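Local coordinates for retinol dehydratase (Spodoptera frugiperda, PDB 1FMJ), which probably dehydrates retinol to anhydroretinol, using a sulfotransferase-family fold that binds retinol and adenosine-3',5'-diphosphate, at residues 8-12 and 53-58; 46-52 and 109-114; 89-93 and 277-281. Residues are numbered along the deposited sequence.

Contact 1 of 3, residues 8-12 and 53-58; sequences PFPYE and AANIYN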
loop_
_atom_site.group_PDB
_atom_site.type_symbol
_atom_site.label_atom_id
_atom_site.label_comp_id
_atom_site.label_asym_id
_atom_site.label_seq_id
_atom_site.Cartn_x
_atom_site.Cartn_y
_atom_site.Cartn_z
ATOM N N PRO A 8 -23.085 11.054 2.714
ATOM C CA PRO A 8 -23.922 9.976 2.121
ATOM C C PRO A 8 -23.107 9.179 1.101
ATOM O O PRO A 8 -22.795 9.685 0.024
ATOM C CB PRO A 8 -25.107 10.648 1.437
ATOM C CG PRO A 8 -25.109 12.047 2.082
ATOM C CD PRO A 8 -23.635 12.373 2.349
ATOM N N PHE A 9 -22.772 7.935 1.434
ATOM C CA PHE A 9 -21.982 7.096 0.539
ATOM C C PHE A 9 -22.698 6.933 -0.802
ATOM O O PHE A 9 -23.729 6.272 -0.894
ATOM C CB PHE A 9 -21.723 5.729 1.186
ATOM C CG PHE A 9 -20.530 5.019 0.626
ATOM C CD1 PHE A 9 -19.283 5.637 0.613
ATOM C CD2 PHE A 9 -20.648 3.741 0.092
ATOM C CE1 PHE A 9 -18.172 4.990 0.073
ATOM C CE2 PHE A 9 -19.542 3.088 -0.448
ATOM C CZ PHE A 9 -18.303 3.715 -0.458
ATOM N N PRO A 10 -22.146 7.536 -1.865
ATOM C CA PRO A 10 -22.712 7.490 -3.214
ATOM C C PRO A 10 -22.307 6.318 -4.090
ATOM O O PRO A 10 -22.585 6.325 -5.286
ATOM C CB PRO A 10 -22.244 8.807 -3.808
ATOM C CG PRO A 10 -20.851 8.890 -3.273
ATOM C CD PRO A 10 -21.009 8.474 -1.815
ATOM N N TYR A 11 -21.665 5.310 -3.513
ATOM C CA TYR A 11 -21.212 4.181 -4.310
ATOM C C TYR A 11 -21.925 2.859 -4.089
ATOM O O TYR A 11 -22.271 2.498 -2.967
ATOM C CB TYR A 11 -19.716 3.967 -4.082
ATOM C CG TYR A 11 -18.879 5.177 -4.398
ATOM C CD1 TYR A 11 -18.040 5.735 -3.439
ATOM C CD2 TYR A 11 -18.911 5.755 -5.665
ATOM C CE1 TYR A 11 -17.247 6.839 -3.732
ATOM C CE2 TYR A 11 -18.118 6.864 -5.969
ATOM C CZ TYR A 11 -17.288 7.394 -4.996
ATOM O OH TYR A 11 -16.475 8.456 -5.298
ATOM N N GLU A 12 -22.140 2.141 -5.182
ATOM C CA GLU A 12 -22.758 0.831 -5.123
ATOM C C GLU A 12 -21.639 -0.126 -5.502
ATOM O O GLU A 12 -20.664 0.279 -6.134
ATOM C CB GLU A 12 -23.893 0.706 -6.137
ATOM C CG GLU A 12 -25.012 1.709 -5.974
ATOM C CD GLU A 12 -26.197 1.379 -6.859
ATOM O OE1 GLU A 12 -25.970 0.928 -8.002
ATOM O OE2 GLU A 12 -27.350 1.578 -6.418
ATOM N N ALA A 53 -16.941 1.273 4.662
ATOM C CA ALA A 53 -16.777 2.217 3.548
ATOM C C ALA A 53 -17.393 3.599 3.779
ATOM O O ALA A 53 -16.751 4.620 3.534
ATOM C CB ALA A 53 -17.333 1.608 2.262
ATOM N N ALA A 54 -18.636 3.633 4.248
ATOM C CA ALA A 54 -19.316 4.903 4.510
ATOM C C ALA A 54 -18.621 5.686 5.629
ATOM O O ALA A 54 -18.432 6.902 5.526
ATOM C CB ALA A 54 -20.758 4.642 4.876
ATOM N N ASN A 55 -18.244 4.983 6.694
ATOM C CA ASN A 55 -17.559 5.610 7.820
ATOM C C ASN A 55 -16.251 6.247 7.373
ATOM O O ASN A 55 -15.908 7.351 7.799
ATOM C CB ASN A 55 -17.261 4.578 8.906
ATOM C CG ASN A 55 -18.476 4.243 9.740
ATOM O OD1 ASN A 55 -18.415 3.384 10.610
ATOM N ND2 ASN A 55 -19.583 4.921 9.481
ATOM N N ILE A 56 -15.521 5.549 6.510
ATOM C CA ILE A 56 -14.253 6.067 6.017
ATOM C C ILE A 56 -14.488 7.253 5.086
ATOM O O ILE A 56 -13.670 8.159 5.002
ATOM C CB ILE A 56 -13.453 4.961 5.295
ATOM C CG1 ILE A 56 -12.913 3.969 6.332
ATOM C CG2 ILE A 56 -12.308 5.567 4.502
ATOM C CD1 ILE A 56 -12.400 2.662 5.743
ATOM N N TYR A 57 -15.623 7.248 4.402
ATOM C CA TYR A 57 -15.968 8.326 3.488
ATOM C C TYR A 57 -16.296 9.569 4.314
ATOM O O TYR A 57 -16.122 10.700 3.865
ATOM C CB TYR A 57 -17.185 7.920 2.655
ATOM C CG TYR A 57 -17.438 8.791 1.448
ATOM C CD1 TYR A 57 -16.530 8.831 0.388
ATOM C CD2 TYR A 57 -18.587 9.580 1.363
ATOM C CE1 TYR A 57 -16.759 9.636 -0.727
ATOM C CE2 TYR A 57 -18.825 10.389 0.255
ATOM C CZ TYR A 57 -17.909 10.411 -0.787
ATOM O OH TYR A 57 -18.142 11.210 -1.881
ATOM N N ASN A 58 -16.757 9.345 5.537
ATOM C CA ASN A 58 -17.129 10.440 6.420
ATOM C C ASN A 58 -16.207 10.602 7.624
ATOM O O ASN A 58 -16.531 11.340 8.544
ATOM C CB ASN A 58 -18.563 10.227 6.910
ATOM C CG ASN A 58 -19.583 10.392 5.804
ATOM O OD1 ASN A 58 -19.917 11.517 5.416
ATOM N ND2 ASN A 58 -20.070 9.270 5.269
#
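Phe9 lays its ring against the start of helix 53-57: one face lies over the backbone of Ala53 and Ala54, and CZ of Phe9 reaches CB of Ala53 at 3.6 Å. CB of Phe9 and CB of Ala54 stand 4.0 Å apart. One turn on, the edge of the Phe9 ring points at the face of Tyr57 in a T-shaped pair, centroids 5.5 Å apart and planes at 78°. CD of Pro10 is 3.6 Å from CE2 of Tyr57, and CE1 of Tyr11 comes within 4.1 Å of CE1 of Tyr57, which also rests on Pro172. ND2 of Asn58 turns back to donate to O of Ala54 at 2.9 Å. The loop leading into strand 13-14 of the antiparallel sheet is thus packed on a short surface helix. No hydrogen bond joins the two segments, so this contact relies on aromatic, proline and alanine packing, while the arm's hydrogen bonds are made elsewhere, from the Tyr11 hydroxyl to Ser168 and from the Glu12 backbone to Gly39.

Contact 2 of 3, residues 46-52 and 109-114; sequences YRPYLKD and FMIYDP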
loop_
_atom_site.group_PDB
_atom_site.type_symbol
_atom_site.label_atom_id
_atom_site.label_comp_id
_atom_site.label_asym_id
_atom_site.label_seq_id
_atom_site.Cartn_x
_atom_site.Cartn_y
_atom_site.Cartn_z
ATOM N N TYR A 46 -11.607 -5.818 -0.928
ATOM C CA TYR A 46 -11.941 -7.037 -0.209
ATOM C C TYR A 46 -13.328 -6.805 0.385
ATOM O O TYR A 46 -13.587 -5.751 0.964
ATOM C CB TYR A 46 -10.907 -7.301 0.890
ATOM C CG TYR A 46 -9.646 -7.975 0.381
ATOM C CD1 TYR A 46 -8.413 -7.328 0.430
ATOM C CD2 TYR A 46 -9.692 -9.264 -0.137
ATOM C CE1 TYR A 46 -7.254 -7.954 -0.027
ATOM C CE2 TYR A 46 -8.544 -9.901 -0.592
ATOM C CZ TYR A 46 -7.329 -9.242 -0.534
ATOM O OH TYR A 46 -6.199 -9.882 -0.971
ATOM N N ARG A 47 -14.211 -7.791 0.236
ATOM C CA ARG A 47 -15.584 -7.680 0.717
ATOM C C ARG A 47 -15.755 -7.028 2.095
ATOM O O ARG A 47 -16.598 -6.156 2.264
ATOM C CB ARG A 47 -16.260 -9.054 0.697
ATOM C CG ARG A 47 -17.773 -8.977 0.744
ATOM C CD ARG A 47 -18.415 -10.361 0.737
ATOM N NE ARG A 47 -19.853 -10.272 0.499
ATOM C CZ ARG A 47 -20.398 -9.922 -0.664
ATOM N NH1 ARG A 47 -19.625 -9.633 -1.701
ATOM N NH2 ARG A 47 -21.718 -9.857 -0.788
ATOM N N PRO A 48 -14.964 -7.448 3.098
ATOM C CA PRO A 48 -15.072 -6.862 4.438
ATOM C C PRO A 48 -14.950 -5.337 4.458
ATOM O O PRO A 48 -15.220 -4.693 5.476
ATOM C CB PRO A 48 -13.928 -7.532 5.193
ATOM C CG PRO A 48 -13.894 -8.877 4.592
ATOM C CD PRO A 48 -14.017 -8.577 3.109
ATOM N N TYR A 49 -14.539 -4.754 3.339
ATOM C CA TYR A 49 -14.391 -3.308 3.282
ATOM C C TYR A 49 -15.733 -2.600 3.400
ATOM O O TYR A 49 -15.848 -1.566 4.065
ATOM C CB TYR A 49 -13.724 -2.877 1.975
ATOM C CG TYR A 49 -13.467 -1.396 1.935
ATOM C CD1 TYR A 49 -12.436 -0.830 2.684
ATOM C CD2 TYR A 49 -14.303 -0.540 1.219
ATOM C CE1 TYR A 49 -12.245 0.547 2.730
ATOM C CE2 TYR A 49 -14.119 0.856 1.257
ATOM C CZ TYR A 49 -13.092 1.386 2.018
ATOM O OH TYR A 49 -12.926 2.756 2.101
ATOM N N LEU A 50 -16.750 -3.173 2.764
ATOM C CA LEU A 50 -18.086 -2.594 2.743
ATOM C C LEU A 50 -18.711 -2.256 4.094
ATOM O O LEU A 50 -19.590 -1.402 4.168
ATOM C CB LEU A 50 -19.030 -3.508 1.952
ATOM C CG LEU A 50 -18.695 -3.754 0.475
ATOM C CD1 LEU A 50 -19.601 -4.841 -0.086
ATOM C CD2 LEU A 50 -18.853 -2.472 -0.320
ATOM N N LYS A 51 -18.284 -2.917 5.166
ATOM C CA LYS A 51 -18.852 -2.619 6.479
ATOM C C LYS A 51 -18.329 -1.291 7.047
ATOM O O LYS A 51 -18.903 -0.740 7.984
ATOM C CB LYS A 51 -18.559 -3.767 7.456
ATOM C CG LYS A 51 -17.078 -4.020 7.696
ATOM C CD LYS A 51 -16.812 -5.288 8.505
ATOM C CE LYS A 51 -15.309 -5.465 8.736
ATOM N NZ LYS A 51 -14.959 -6.734 9.433
ATOM N N ASP A 52 -17.256 -0.761 6.465
ATOM C CA ASP A 52 -16.670 0.485 6.963
ATOM C C ASP A 52 -16.478 1.552 5.877
ATOM O O ASP A 52 -15.930 2.624 6.144
ATOM C CB ASP A 52 -15.331 0.154 7.636
ATOM C CG ASP A 52 -14.801 1.285 8.507
ATOM O OD1 ASP A 52 -15.589 1.889 9.256
ATOM O OD2 ASP A 52 -13.583 1.554 8.467
ATOM N N PHE A 109 -7.564 -3.598 7.707
ATOM C CA PHE A 109 -8.575 -4.535 8.175
ATOM C C PHE A 109 -9.290 -5.318 7.086
ATOM O O PHE A 109 -9.562 -6.499 7.259
ATOM C CB PHE A 109 -9.628 -3.790 8.977
ATOM C CG PHE A 109 -10.565 -2.994 8.126
ATOM C CD1 PHE A 109 -11.809 -3.507 7.774
ATOM C CD2 PHE A 109 -10.187 -1.753 7.635
ATOM C CE1 PHE A 109 -12.660 -2.792 6.943
ATOM C CE2 PHE A 109 -11.035 -1.032 6.799
ATOM C CZ PHE A 109 -12.275 -1.556 6.455
ATOM N N MET A 110 -9.588 -4.666 5.964
ATOM C CA MET A 110 -10.363 -5.310 4.894
ATOM C C MET A 110 -9.919 -6.681 4.389
ATOM O O MET A 110 -10.737 -7.443 3.864
ATOM C CB MET A 110 -10.516 -4.361 3.696
ATOM C CG MET A 110 -9.377 -4.395 2.678
ATOM S SD MET A 110 -9.847 -3.564 1.135
ATOM C CE MET A 110 -8.225 -3.251 0.382
ATOM N N ILE A 111 -8.646 -7.019 4.547
ATOM C CA ILE A 111 -8.185 -8.310 4.047
ATOM C C ILE A 111 -8.671 -9.455 4.922
ATOM O O ILE A 111 -8.570 -10.622 4.548
ATOM C CB ILE A 111 -6.638 -8.354 3.952
ATOM C CG1 ILE A 111 -6.198 -9.568 3.138
ATOM C CG2 ILE A 111 -6.027 -8.384 5.337
ATOM C CD1 ILE A 111 -4.733 -9.527 2.735
ATOM N N TYR A 112 -9.227 -9.118 6.078
ATOM C CA TYR A 112 -9.708 -10.139 7.009
ATOM C C TYR A 112 -11.220 -10.189 7.154
ATOM O O TYR A 112 -11.859 -9.170 7.367
ATOM C CB TYR A 112 -9.086 -9.913 8.388
ATOM C CG TYR A 112 -9.514 -10.930 9.430
ATOM C CD1 TYR A 112 -9.223 -12.286 9.263
ATOM C CD2 TYR A 112 -10.178 -10.533 10.595
ATOM C CE1 TYR A 112 -9.577 -13.224 10.230
ATOM C CE2 TYR A 112 -10.542 -11.466 11.570
ATOM C CZ TYR A 112 -10.237 -12.810 11.378
ATOM O OH TYR A 112 -10.595 -13.748 12.313
ATOM N N ASP A 113 -11.777 -11.392 7.066
ATOM C CA ASP A 113 -13.217 -11.614 7.197
ATOM C C ASP A 113 -13.462 -12.507 8.424
ATOM O O ASP A 113 -13.313 -13.722 8.344
ATOM C CB ASP A 113 -13.726 -12.303 5.930
ATOM C CG ASP A 113 -15.234 -12.429 5.885
ATOM O OD1 ASP A 113 -15.749 -12.770 4.802
ATOM O OD2 ASP A 113 -15.903 -12.199 6.916
ATOM N N PRO A 114 -13.852 -11.913 9.568
ATOM C CA PRO A 114 -14.109 -12.668 10.806
ATOM C C PRO A 114 -14.976 -13.911 10.622
ATOM O O PRO A 114 -14.757 -14.945 11.267
ATOM C CB PRO A 114 -14.772 -11.631 11.711
ATOM C CG PRO A 114 -14.142 -10.351 11.270
ATOM C CD PRO A 114 -14.161 -10.485 9.759
HETATM O O HOH W 1 -11.881 -7.144 9.492
#
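Apolar packing does most of the work. CZ of Phe109 lies 3.8 Å from CD1 of Tyr49 and 3.7 Å from CB of Asp52, whose carboxylate bonds to Ser147. CB of Met110 sits 3.9 Å from CB of Tyr49, and CB of Tyr46 is 3.7 Å from CG of Met110. Ring contacts come next: CG1 of Ile111 makes a CH-pi contact over the face of Tyr46, 4.1 Å from the ring centroid, and SD of Met110 forms Met-aromatic contacts at the edge of Tyr46 and obliquely to Tyr49. Both segments contain a short 3-10 turn, 47-49 and 109-111, and these meet where the antiparallel sheet's edge strand 43-46 gives way to helix 53-57. Beyond the second turn, Tyr112 swings away to line the retinol pocket with Leu139, Ser142 and Tyr120. Polar links are sparse: a weak hydrogen bond from N of Tyr46 to SD of Met110 at 3.5 Å, and water 1, which joins NZ of Lys51 (3.1 Å) to O of Tyr112 (2.9 Å).

Contact 3 of 3, residues 89-93 and 277-281; sequences DLNFE and RLCEH. With HG (mercury (II) ion), chain D.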
loop_
_atom_site.group_PDB
_atom_site.type_symbol
_atom_site.label_atom_id
_atom_site.label_comp_id
_atom_site.label_asym_id
_atom_site.label_seq_id
_atom_site.Cartn_x
_atom_site.Cartn_y
_atom_site.Cartn_z
ATOM N N ASP A 89 11.374 15.574 14.773
ATOM C CA ASP A 89 12.719 16.065 15.075
ATOM C C ASP A 89 13.830 15.040 14.898
ATOM O O ASP A 89 14.760 14.983 15.705
ATOM C CB ASP A 89 12.761 16.583 16.511
ATOM C CG ASP A 89 11.704 17.629 16.780
ATOM O OD1 ASP A 89 11.693 18.652 16.069
ATOM O OD2 ASP A 89 10.884 17.429 17.701
ATOM N N LEU A 90 13.738 14.240 13.844
ATOM C CA LEU A 90 14.746 13.222 13.579
ATOM C C LEU A 90 15.144 12.451 14.831
ATOM O O LEU A 90 16.329 12.246 15.097
ATOM C CB LEU A 90 15.989 13.847 12.939
ATOM C CG LEU A 90 15.797 14.382 11.520
ATOM C CD1 LEU A 90 15.242 15.797 11.587
ATOM C CD2 LEU A 90 17.122 14.372 10.782
ATOM N N ASN A 91 14.145 12.035 15.601
ATOM C CA ASN A 91 14.380 11.261 16.812
ATOM C C ASN A 91 14.434 9.798 16.378
ATOM O O ASN A 91 13.433 9.078 16.450
ATOM C CB ASN A 91 13.235 11.467 17.805
ATOM C CG ASN A 91 13.496 10.804 19.146
ATOM O OD1 ASN A 91 14.022 9.697 19.216
ATOM N ND2 ASN A 91 13.109 11.477 20.219
ATOM N N PHE A 92 15.600 9.364 15.910
ATOM C CA PHE A 92 15.757 7.991 15.451
ATOM C C PHE A 92 15.507 7.000 16.576
ATOM O O PHE A 92 14.928 5.937 16.358
ATOM C CB PHE A 92 17.157 7.769 14.874
ATOM C CG PHE A 92 17.462 8.625 13.684
ATOM C CD1 PHE A 92 17.693 9.987 13.833
ATOM C CD2 PHE A 92 17.505 8.071 12.408
ATOM C CE1 PHE A 92 17.962 10.788 12.729
ATOM C CE2 PHE A 92 17.774 8.861 11.296
ATOM C CZ PHE A 92 18.004 10.224 11.457
ATOM N N GLU A 93 15.940 7.354 17.780
ATOM C CA GLU A 93 15.763 6.481 18.929
ATOM C C GLU A 93 14.295 6.103 19.083
ATOM O O GLU A 93 13.963 4.933 19.276
ATOM C CB GLU A 93 16.266 7.177 20.195
ATOM C CG GLU A 93 16.498 6.235 21.350
ATOM C CD GLU A 93 17.380 5.064 20.964
ATOM O OE1 GLU A 93 18.459 5.296 20.375
ATOM O OE2 GLU A 93 16.995 3.910 21.248
ATOM N N ARG A 277 21.889 12.256 6.877
ATOM C CA ARG A 277 21.680 11.259 7.915
ATOM C C ARG A 277 20.380 10.489 7.668
ATOM O O ARG A 277 20.273 9.307 7.999
ATOM C CB ARG A 277 21.638 11.923 9.288
ATOM C CG ARG A 277 21.689 10.929 10.431
ATOM C CD ARG A 277 21.564 11.621 11.769
ATOM N NE ARG A 277 21.627 10.674 12.875
ATOM C CZ ARG A 277 21.452 11.006 14.150
ATOM N NH1 ARG A 277 21.201 12.267 14.480
ATOM N NH2 ARG A 277 21.529 10.078 15.095
ATOM N N LEU A 278 19.391 11.167 7.093
ATOM C CA LEU A 278 18.120 10.526 6.777
ATOM C C LEU A 278 18.350 9.606 5.596
ATOM O O LEU A 278 17.839 8.491 5.554
ATOM C CB LEU A 278 17.065 11.559 6.391
ATOM C CG LEU A 278 16.339 12.299 7.503
ATOM C CD1 LEU A 278 15.553 13.461 6.901
ATOM C CD2 LEU A 278 15.421 11.328 8.237
ATOM N N CYS A 279 19.128 10.086 4.633
ATOM C CA CYS A 279 19.419 9.300 3.448
ATOM C C CYS A 279 20.134 8.008 3.822
ATOM O O CYS A 279 19.756 6.936 3.365
ATOM C CB CYS A 279 20.274 10.104 2.468
ATOM S SG CYS A 279 20.273 9.404 0.795
ATOM N N GLU A 280 21.159 8.098 4.662
ATOM C CA GLU A 280 21.882 6.897 5.048
ATOM C C GLU A 280 20.981 5.961 5.847
ATOM O O GLU A 280 21.123 4.737 5.773
ATOM C CB GLU A 280 23.153 7.253 5.833
ATOM C CG GLU A 280 22.966 8.192 7.015
ATOM C CD GLU A 280 24.291 8.769 7.506
ATOM O OE1 GLU A 280 25.198 7.980 7.849
ATOM O OE2 GLU A 280 24.426 10.011 7.543
ATOM N N HIS A 281 20.036 6.535 6.585
ATOM C CA HIS A 281 19.105 5.736 7.377
ATOM C C HIS A 281 18.207 4.899 6.477
ATOM O O HIS A 281 17.718 3.850 6.883
ATOM C CB HIS A 281 18.234 6.641 8.252
ATOM C CG HIS A 281 17.208 5.902 9.058
ATOM N ND1 HIS A 281 17.539 5.079 10.112
ATOM C CD2 HIS A 281 15.859 5.848 8.948
ATOM C CE1 HIS A 281 16.439 4.549 10.617
ATOM N NE2 HIS A 281 15.406 4.999 9.929
HETATM HG HG HG D . 22.551 8.595 1.497
#
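Phe92 is the centre of this contact, with 111 Å² of its surface buried against the helix. Its CA-to-CB bond points toward residues 277-281, and two side chains from successive turns take hold of the ring. Arg277, with 52 Å² buried, runs out fully extended, all of its chi angles near 180°, so that its guanidinium lies flat over one face of Phe92. The centres are 4.3 Å apart, the planes are inclined by 20°, and NE of Arg277 is 3.7 Å from CE1 of Phe92: a stacked cation-pi arrangement. His281, one turn further along, meets the same ring differently. Here the edge of Phe92 points into the imidazole face, a T-shaped pair with centroids 5.2 Å apart and planes at 81°; CE2 of Phe92 is 3.8 Å from CG of His281. NE2 of His281, at the rim of the imidazole, is hydrogen-bonded to Glu81.

Beside the Phe92 ring, CD2 of Leu90 is 4.0 Å from CG of Leu278, while CD2 of Leu278 lies 4.3 Å from CZ of Phe92. No hydrogen bond crosses between the segments. Cys279 faces elsewhere, its SG binding a mercury ion of the heavy-atom derivative at 2.5 Å.

The loop 89-93 follows helix 76-87 and folds back so that Phe92 touches Leu85 of that helix as well. Leu278 packs on Leu85 and Ile86 and also on Ile259 of helix 255-265, setting helix 272-281 in contact with both helices.

In the fold
Contact 2 is the buried one of the three; contact 1 lies at the surface and contact 3 is partly buried. Contacts 1 and 2 are direct neighbours on the same side of the chain's centre: residues 46-52 run straight into 53-58, and Ile56 of helix 53-57 packs on both Tyr49 and Phe109. Contact 3 lies across the centre from contact 2, about 25 Å away between nearest atoms, and joins loop 89-93 to helix 272-281. The chemistry follows: contact 1 turns on the Phe9 and Tyr57 pair and contact 3 on Phe92, each with a T-shaped pair, contact 3 adding a stacked arginine, whereas contact 2 mixes sulfur, CH-pi and water-mediated links and borders the retinol pocket.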